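Local coordinates for protein blue-light receptor of the BLUF-family (PDB 2BYC) that probably acts as a blue-light photoreceptor, holding a flavin mononucleotide in a BLUF domain and taking part in signalling, at residues A[101-104]-A[105-109]; A[83-86]-A[87-91]; A[55-58]-A[59-62]. All blocks are in the same frame, centred on the assembly; numbering follows the deposited sequence.

Contacts 1 and 3 are partly buried and lie at the ends of helices, on opposite sides of the chain's centre: residues 101-109 close helix 100-106, whereas residues 55-62 open helix 58-69. Contact 2 is a surface contact at the exit of strand 77-84. Main-chain bonds dominate at both helix ends, with apolar carbons filling the turns, while contact 2 depends on a salt bridge between side chains. Contacts 2 and 3 touch, their centres about 11 Å apart: the E55 carboxylate, at the end of strand 49-55, accepts from the backbone N atoms of R89 and F90. Contact 1 touches neither, staying about 9 Å from contact 2 at the nearest atoms.

Contact 1. Residues A[101-104]-A[105-109]; sequences KELR and ALAPD
The flat carboxylate of E102 and the methyls of L106 are neighbours on one side of the last helical turn, but of the E102 side chain it is the methylene CG that the L106 methyls meet, CD1 and CD2 each 3.9 Å away, while L106 CB rests 3.4 Å from E102 O. The carboxylate itself is directed to R96, with OE1 forming a salt bridge to R96 NH1. E102 can serve both partners because CG is anti to the backbone N (chi1 -171°) and the chain stays extended beyond it, leaving its aliphatic part for the leucine to lie obliquely against.

Further along, L103 CD1 approaches A107 CB at 4.2 Å, a loose apolar contact one turn apart. L124 of helix 120-131 touches both side chains, so this side of the turn faces the neighbouring helix and is buried.

The backbone evidence shows where the helix runs out. A105 N donates to K101 O at 3.2 Å and L106 N to E102 O at 3.0 Å, both from residue i+4 to residue i. L103 O is gripped twice, by A107 N at 2.9 Å and more weakly by L106 N at 3.3 Å. The next carbonyl, R104 O, cannot be paired in the same way, because the residue four further on is P108, whose N has no hydrogen to give. Instead, the proline ring sets CD 3.4 Å from R104 O. A107 is already out of helical backbone angles, with phi -157°, and turns the chain aside just before the proline. A last bonded turn, a residue leaving helical geometry and then a proline together make a recognisable C-terminal helix stop, here ending helix 100-106 against helix 120-131.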
loop_
_atom_site.group_PDB
_atom_site.type_symbol
_atom_site.label_atom_id
_atom_site.label_comp_id
_atom_site.label_asym_id
_atom_site.label_seq_id
_atom_site.Cartn_x
_atom_site.Cartn_y
_atom_site.Cartn_z
ATOM N N LYS A 101 -14.387 -5.645 0.652
ATOM C CA LYS A 101 -15.620 -4.978 0.165
ATOM C C LYS A 101 -15.338 -3.799 -0.735
ATOM O O LYS A 101 -15.838 -3.751 -1.825
ATOM C CB LYS A 101 -16.564 -4.500 1.278
ATOM C CG LYS A 101 -17.873 -3.896 0.666
ATOM C CD LYS A 101 -18.996 -3.637 1.688
ATOM C CE LYS A 101 -20.353 -3.504 0.979
ATOM N NZ LYS A 101 -21.629 -3.433 1.885
ATOM N N GLU A 102 -14.561 -2.833 -0.299
ATOM C CA GLU A 102 -14.357 -1.660 -1.146
ATOM C C GLU A 102 -13.530 -1.940 -2.384
ATOM O O GLU A 102 -13.651 -1.277 -3.382
ATOM C CB GLU A 102 -13.678 -0.549 -0.345
ATOM C CG GLU A 102 -13.587 0.805 -1.024
ATOM C CD GLU A 102 -12.815 1.823 -0.163
ATOM O OE1 GLU A 102 -12.002 1.385 0.691
ATOM O OE2 GLU A 102 -12.995 3.058 -0.339
ATOM N N LEU A 103 -12.643 -2.912 -2.321
ATOM C CA LEU A 103 -11.895 -3.221 -3.537
ATOM C C LEU A 103 -12.859 -3.874 -4.528
ATOM O O LEU A 103 -12.736 -3.667 -5.711
ATOM C CB LEU A 103 -10.762 -4.193 -3.239
ATOM C CG LEU A 103 -9.758 -4.657 -4.283
ATOM C CD1 LEU A 103 -9.059 -3.473 -4.845
ATOM C CD2 LEU A 103 -8.745 -5.602 -3.621
ATOM N N ARG A 104 -13.790 -4.704 -4.041
ATOM C CA ARG A 104 -14.853 -5.276 -4.911
ATOM C C ARG A 104 -15.592 -4.175 -5.683
ATOM O O ARG A 104 -15.746 -4.263 -6.902
ATOM C CB ARG A 104 -15.856 -6.124 -4.098
ATOM C CG ARG A 104 -15.435 -7.560 -3.830
ATOM C CD ARG A 104 -16.484 -8.258 -2.912
ATOM N NE ARG A 104 -16.386 -7.939 -1.461
ATOM C CZ ARG A 104 -17.378 -8.057 -0.546
ATOM N NH1 ARG A 104 -18.594 -8.467 -0.913
ATOM N NH2 ARG A 104 -17.169 -7.758 0.751
ATOM N N ALA A 105 -16.036 -3.139 -4.970
ATOM C CA ALA A 105 -16.740 -2.020 -5.570
ATOM C C ALA A 105 -15.882 -1.148 -6.491
ATOM O O ALA A 105 -16.384 -0.605 -7.470
ATOM C CB ALA A 105 -17.365 -1.150 -4.483
ATOM N N LEU A 106 -14.588 -1.016 -6.217
ATOM C CA LEU A 106 -13.759 -0.066 -6.970
ATOM C C LEU A 106 -12.998 -0.647 -8.142
ATOM O O LEU A 106 -12.644 0.096 -9.056
ATOM C CB LEU A 106 -12.762 0.652 -6.046
ATOM C CG LEU A 106 -13.024 1.970 -5.293
ATOM C CD1 LEU A 106 -14.385 2.072 -4.627
ATOM C CD2 LEU A 106 -11.890 2.183 -4.298
ATOM N N ALA A 107 -12.698 -1.945 -8.090
ATOM C CA ALA A 107 -11.791 -2.605 -9.043
ATOM C C ALA A 107 -12.124 -4.099 -9.053
ATOM O O ALA A 107 -11.278 -4.983 -8.753
ATOM C CB ALA A 107 -10.338 -2.354 -8.632
ATOM N N PRO A 108 -13.382 -4.399 -9.388
ATOM C CA PRO A 108 -13.973 -5.716 -9.374
ATOM C C PRO A 108 -13.082 -6.772 -10.000
ATOM O O PRO A 108 -13.005 -7.883 -9.476
ATOM C CB PRO A 108 -15.230 -5.513 -10.205
ATOM C CG PRO A 108 -14.996 -4.271 -10.943
ATOM C CD PRO A 108 -14.344 -3.439 -9.929
ATOM N N ASP A 109 -12.373 -6.438 -11.075
ATOM C CA ASP A 109 -11.546 -7.459 -11.770
ATOM C C ASP A 109 -10.162 -7.709 -11.153
ATOM O O ASP A 109 -9.495 -8.697 -11.474
ATOM C CB ASP A 109 -11.373 -7.106 -13.239
ATOM C CG ASP A 109 -12.708 -6.924 -13.959
ATOM O OD1 ASP A 109 -13.416 -7.964 -14.142
ATOM O OD2 ASP A 109 -13.035 -5.750 -14.318
#

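Contact 2. Residues A[83-86]-A[87-91]; sequences EPIT and ARRFP
R89 NH2 donates to E83 OE2 at 3.0 Å, the one hydrogen bond of this contact and also its salt bridge. The N-H...O angle of 137° is well short of straight. OE2 is met on its syn side, though from out of the carboxylate plane, and the acceptor lies at the edge of the guanidinium, somewhat tilted from its plane. The two planes are 46° apart, and the link runs through one nitrogen: the other carboxylate oxygen, E83 OE1, is 3.6 Å from the same NH2. E83 has CG anti to the backbone N (chi1 163°) and an extended chain, and R89 runs extended from CG to NE; the side chains meet at about a right angle.

Between these charged ends and the bend of the chain sits I85. Its CG2 comes 4.1 Å from R89 NE, obliquely to the guanidinium, while CD1 reaches round the inside of the turn to 3.7 Å from A87 O. R89 NE is buried by the contact and has no polar partner in the model, which leaves NH2 to carry the attachment to E83. At its root, R89 places CB 3.7 Å above one face of the F90 ring, offset toward the rim.

A leucine in place of R89 would probably leave the E83 carboxylate without its charged mate across the turn. R88 points away and has other partners: NH1 bonds T40 OG1 and NH2 bonds G38 O. The salt bridge thus spans the turn by which strand 77-84 passes into the loop toward strand 96-98, within the ferredoxin-like alpha/beta fold characteristic of BLUF domains.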
loop_
_atom_site.group_PDB
_atom_site.type_symbol
_atom_site.label_atom_id
_atom_site.label_comp_id
_atom_site.label_asym_id
_atom_site.label_seq_id
_atom_site.Cartn_x
_atom_site.Cartn_y
_atom_site.Cartn_z
ATOM N N GLU A 83 9.498 3.235 -8.146
ATOM C CA GLU A 83 9.481 4.228 -9.198
ATOM C C GLU A 83 9.696 5.613 -8.694
ATOM O O GLU A 83 9.008 6.039 -7.795
ATOM C CB GLU A 83 8.103 4.146 -9.935
ATOM C CG GLU A 83 7.804 5.353 -10.762
ATOM C CD GLU A 83 6.393 5.427 -11.267
ATOM O OE1 GLU A 83 6.204 6.259 -12.201
ATOM O OE2 GLU A 83 5.487 4.761 -10.713
ATOM N N PRO A 84 10.674 6.315 -9.231
ATOM C CA PRO A 84 10.725 7.708 -8.887
ATOM C C PRO A 84 9.455 8.397 -9.306
ATOM O O PRO A 84 8.849 8.052 -10.351
ATOM C CB PRO A 84 11.839 8.235 -9.775
ATOM C CG PRO A 84 12.742 7.100 -9.987
ATOM C CD PRO A 84 11.822 5.898 -10.052
ATOM N N ILE A 85 9.042 9.373 -8.514
ATOM C CA ILE A 85 7.849 10.128 -8.843
ATOM C C ILE A 85 7.972 11.619 -8.610
ATOM O O ILE A 85 8.619 12.012 -7.708
ATOM C CB ILE A 85 6.634 9.617 -8.030
ATOM C CG1 ILE A 85 6.947 9.515 -6.512
ATOM C CG2 ILE A 85 6.130 8.342 -8.669
ATOM C CD1 ILE A 85 5.653 9.313 -5.608
ATOM N N THR A 86 7.219 12.404 -9.386
ATOM C CA THR A 86 7.113 13.893 -9.335
ATOM C C THR A 86 6.290 14.303 -8.117
ATOM O O THR A 86 6.699 15.162 -7.309
ATOM C CB THR A 86 6.430 14.397 -10.684
ATOM O OG1 THR A 86 7.378 14.310 -11.761
ATOM C CG2 THR A 86 5.872 15.838 -10.615
ATOM N N ALA A 87 5.152 13.631 -7.940
ATOM C CA ALA A 87 4.192 14.056 -6.917
ATOM C C ALA A 87 3.615 12.835 -6.318
ATOM O O ALA A 87 3.459 11.894 -7.024
ATOM C CB ALA A 87 3.109 14.818 -7.589
ATOM N N ARG A 88 3.291 12.844 -5.032
ATOM C CA ARG A 88 2.461 11.775 -4.427
ATOM C C ARG A 88 1.136 11.471 -5.139
ATOM O O ARG A 88 0.409 12.359 -5.609
ATOM C CB ARG A 88 2.193 12.092 -2.948
ATOM C CG ARG A 88 3.432 12.194 -2.108
ATOM C CD ARG A 88 3.085 12.465 -0.683
ATOM N NE ARG A 88 4.310 12.794 0.017
ATOM C CZ ARG A 88 4.998 11.955 0.769
ATOM N NH1 ARG A 88 4.582 10.712 0.932
ATOM N NH2 ARG A 88 6.079 12.363 1.367
ATOM N N ARG A 89 0.803 10.190 -5.187
ATOM C CA ARG A 89 -0.503 9.728 -5.676
ATOM C C ARG A 89 -1.557 9.758 -4.543
ATOM O O ARG A 89 -2.715 10.003 -4.812
ATOM C CB ARG A 89 -0.341 8.320 -6.268
ATOM C CG ARG A 89 0.980 8.139 -7.080
ATOM C CD ARG A 89 1.529 6.616 -7.164
ATOM N NE ARG A 89 2.498 6.434 -8.305
ATOM C CZ ARG A 89 2.108 6.457 -9.569
ATOM N NH1 ARG A 89 0.803 6.625 -9.835
ATOM N NH2 ARG A 89 2.993 6.342 -10.566
ATOM N N PHE A 90 -1.157 9.486 -3.295
ATOM C CA PHE A 90 -2.061 9.472 -2.144
ATOM C C PHE A 90 -1.563 10.405 -1.053
ATOM O O PHE A 90 -1.324 9.984 0.075
ATOM C CB PHE A 90 -2.198 8.025 -1.558
ATOM C CG PHE A 90 -2.353 7.013 -2.611
ATOM C CD1 PHE A 90 -1.222 6.357 -3.129
ATOM C CD2 PHE A 90 -3.613 6.838 -3.247
ATOM C CE1 PHE A 90 -1.319 5.438 -4.178
ATOM C CE2 PHE A 90 -3.738 5.938 -4.328
ATOM C CZ PHE A 90 -2.579 5.230 -4.782
ATOM N N PRO A 91 -1.440 11.696 -1.376
ATOM C CA PRO A 91 -0.846 12.598 -0.423
ATOM C C PRO A 91 -1.640 12.726 0.876
ATOM O O PRO A 91 -1.068 13.050 1.954
ATOM C CB PRO A 91 -0.779 13.939 -1.212
ATOM C CG PRO A 91 -1.812 13.818 -2.254
ATOM C CD PRO A 91 -1.765 12.375 -2.640
#

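Contact 3. Residues A[55-58]-A[59-62]; sequences EGPR and SACD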
loop_
_atom_site.group_PDB
_atom_site.type_symbol
_atom_site.label_atom_id
_atom_site.label_comp_id
_atom_site.label_asym_id
_atom_site.label_seq_id
_atom_site.Cartn_x
_atom_site.Cartn_y
_atom_site.Cartn_z
ATOM N N GLU A 55 4.800 5.755 -0.510
ATOM C CA GLU A 55 5.498 6.747 -1.356
ATOM C C GLU A 55 6.059 7.769 -0.394
ATOM O O GLU A 55 5.511 8.022 0.641
ATOM C CB GLU A 55 4.586 7.404 -2.337
ATOM C CG GLU A 55 3.355 7.935 -1.716
ATOM C CD GLU A 55 2.315 8.296 -2.745
ATOM O OE1 GLU A 55 2.481 7.911 -3.902
ATOM O OE2 GLU A 55 1.339 8.974 -2.385
ATOM N N GLY A 56 7.218 8.266 -0.705
ATOM C CA GLY A 56 7.899 9.192 0.182
ATOM C C GLY A 56 9.353 9.274 -0.222
ATOM O O GLY A 56 9.701 8.792 -1.241
ATOM N N PRO A 57 10.205 9.916 0.582
ATOM C CA PRO A 57 11.673 9.980 0.332
ATOM C C PRO A 57 12.307 8.565 0.071
ATOM O O PRO A 57 12.089 7.596 0.852
ATOM C CB PRO A 57 12.248 10.579 1.623
ATOM C CG PRO A 57 11.025 11.215 2.418
ATOM C CD PRO A 57 9.720 10.713 1.749
ATOM N N ARG A 58 13.188 8.455 -0.922
ATOM C CA ARG A 58 13.755 7.117 -1.260
ATOM C C ARG A 58 14.260 6.396 0.007
ATOM O O ARG A 58 14.020 5.164 0.203
ATOM C CB ARG A 58 14.896 7.223 -2.291
ATOM C CG ARG A 58 15.582 5.870 -2.529
ATOM C CD ARG A 58 15.668 5.533 -4.081
ATOM N NE ARG A 58 16.106 6.737 -4.652
ATOM C CZ ARG A 58 15.842 7.271 -5.819
ATOM N NH1 ARG A 58 15.151 6.688 -6.787
ATOM N NH2 ARG A 58 16.332 8.479 -5.974
ATOM N N SER A 59 14.963 7.156 0.855
ATOM C CA SER A 59 15.582 6.616 2.051
ATOM C C SER A 59 14.544 6.181 3.074
ATOM O O SER A 59 14.730 5.129 3.729
ATOM C CB SER A 59 16.491 7.618 2.716
ATOM O OG SER A 59 15.687 8.764 3.019
ATOM N N ALA A 60 13.450 6.925 3.198
ATOM C CA ALA A 60 12.342 6.501 4.106
ATOM C C ALA A 60 11.610 5.292 3.554
ATOM O O ALA A 60 11.194 4.450 4.315
ATOM C CB ALA A 60 11.322 7.621 4.323
ATOM N N CYS A 61 11.388 5.207 2.253
ATOM C CA CYS A 61 10.746 3.978 1.746
ATOM C C CYS A 61 11.616 2.761 1.977
ATOM O O CYS A 61 11.108 1.723 2.415
ATOM C CB CYS A 61 10.311 4.122 0.280
ATOM S SG CYS A 61 8.972 5.276 0.100
ATOM N N ASP A 62 12.916 2.878 1.678
ATOM C CA ASP A 62 13.901 1.808 1.980
ATOM C C ASP A 62 13.817 1.302 3.431
ATOM O O ASP A 62 13.740 0.095 3.674
ATOM C CB ASP A 62 15.341 2.266 1.668
ATOM C CG ASP A 62 16.365 1.252 2.079
ATOM O OD1 ASP A 62 16.489 0.203 1.392
ATOM O OD2 ASP A 62 17.079 1.514 3.103
#
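With chi1 at -68°, C61 carries SG beside its own backbone N and opposite its carbonyl carbon, and this turns the sulfur back over the first turn of the helix to G56. There SG lies 3.6 Å from G56 N and 3.8 Å from G56 O, a packing contact on the peptide groups of the corner.

G56 has backbone angles that crowd out any side chain: a CB would be jammed against the carbonyl oxygen of E55 and would also collide with P57 CD. Glycine is thus called for by the backbone angles and the proline ring, not by the sulfur.

P57 occupies the N-cap position. Its carbonyl oxygen receives C61 N at 2.9 Å, with a nearly straight N-H...O angle of 166°, and D62 N follows with a bond to R58 O, also at 2.9 Å. These are the first regular i+4 bonds of the helix. The P57 ring covers the start of the turn, its CG 4.1 Å from A60 CB, and its CB is likewise 4.1 Å from S59 OG. That hydroxyl bonds M2 O.

R58 leads away from the turn, and bends in its chain bring NH2 to a hydrogen bond with F1 O; the N-terminal residues therefore run alongside the helix start. Strand 49-55 enters the corner at E55 and helix 58-69 leaves it: V6 of strand 5-14 touches R58 and C61, and I39, in the loop between helix 19-37 and strand 40-45, touches A60 and C61.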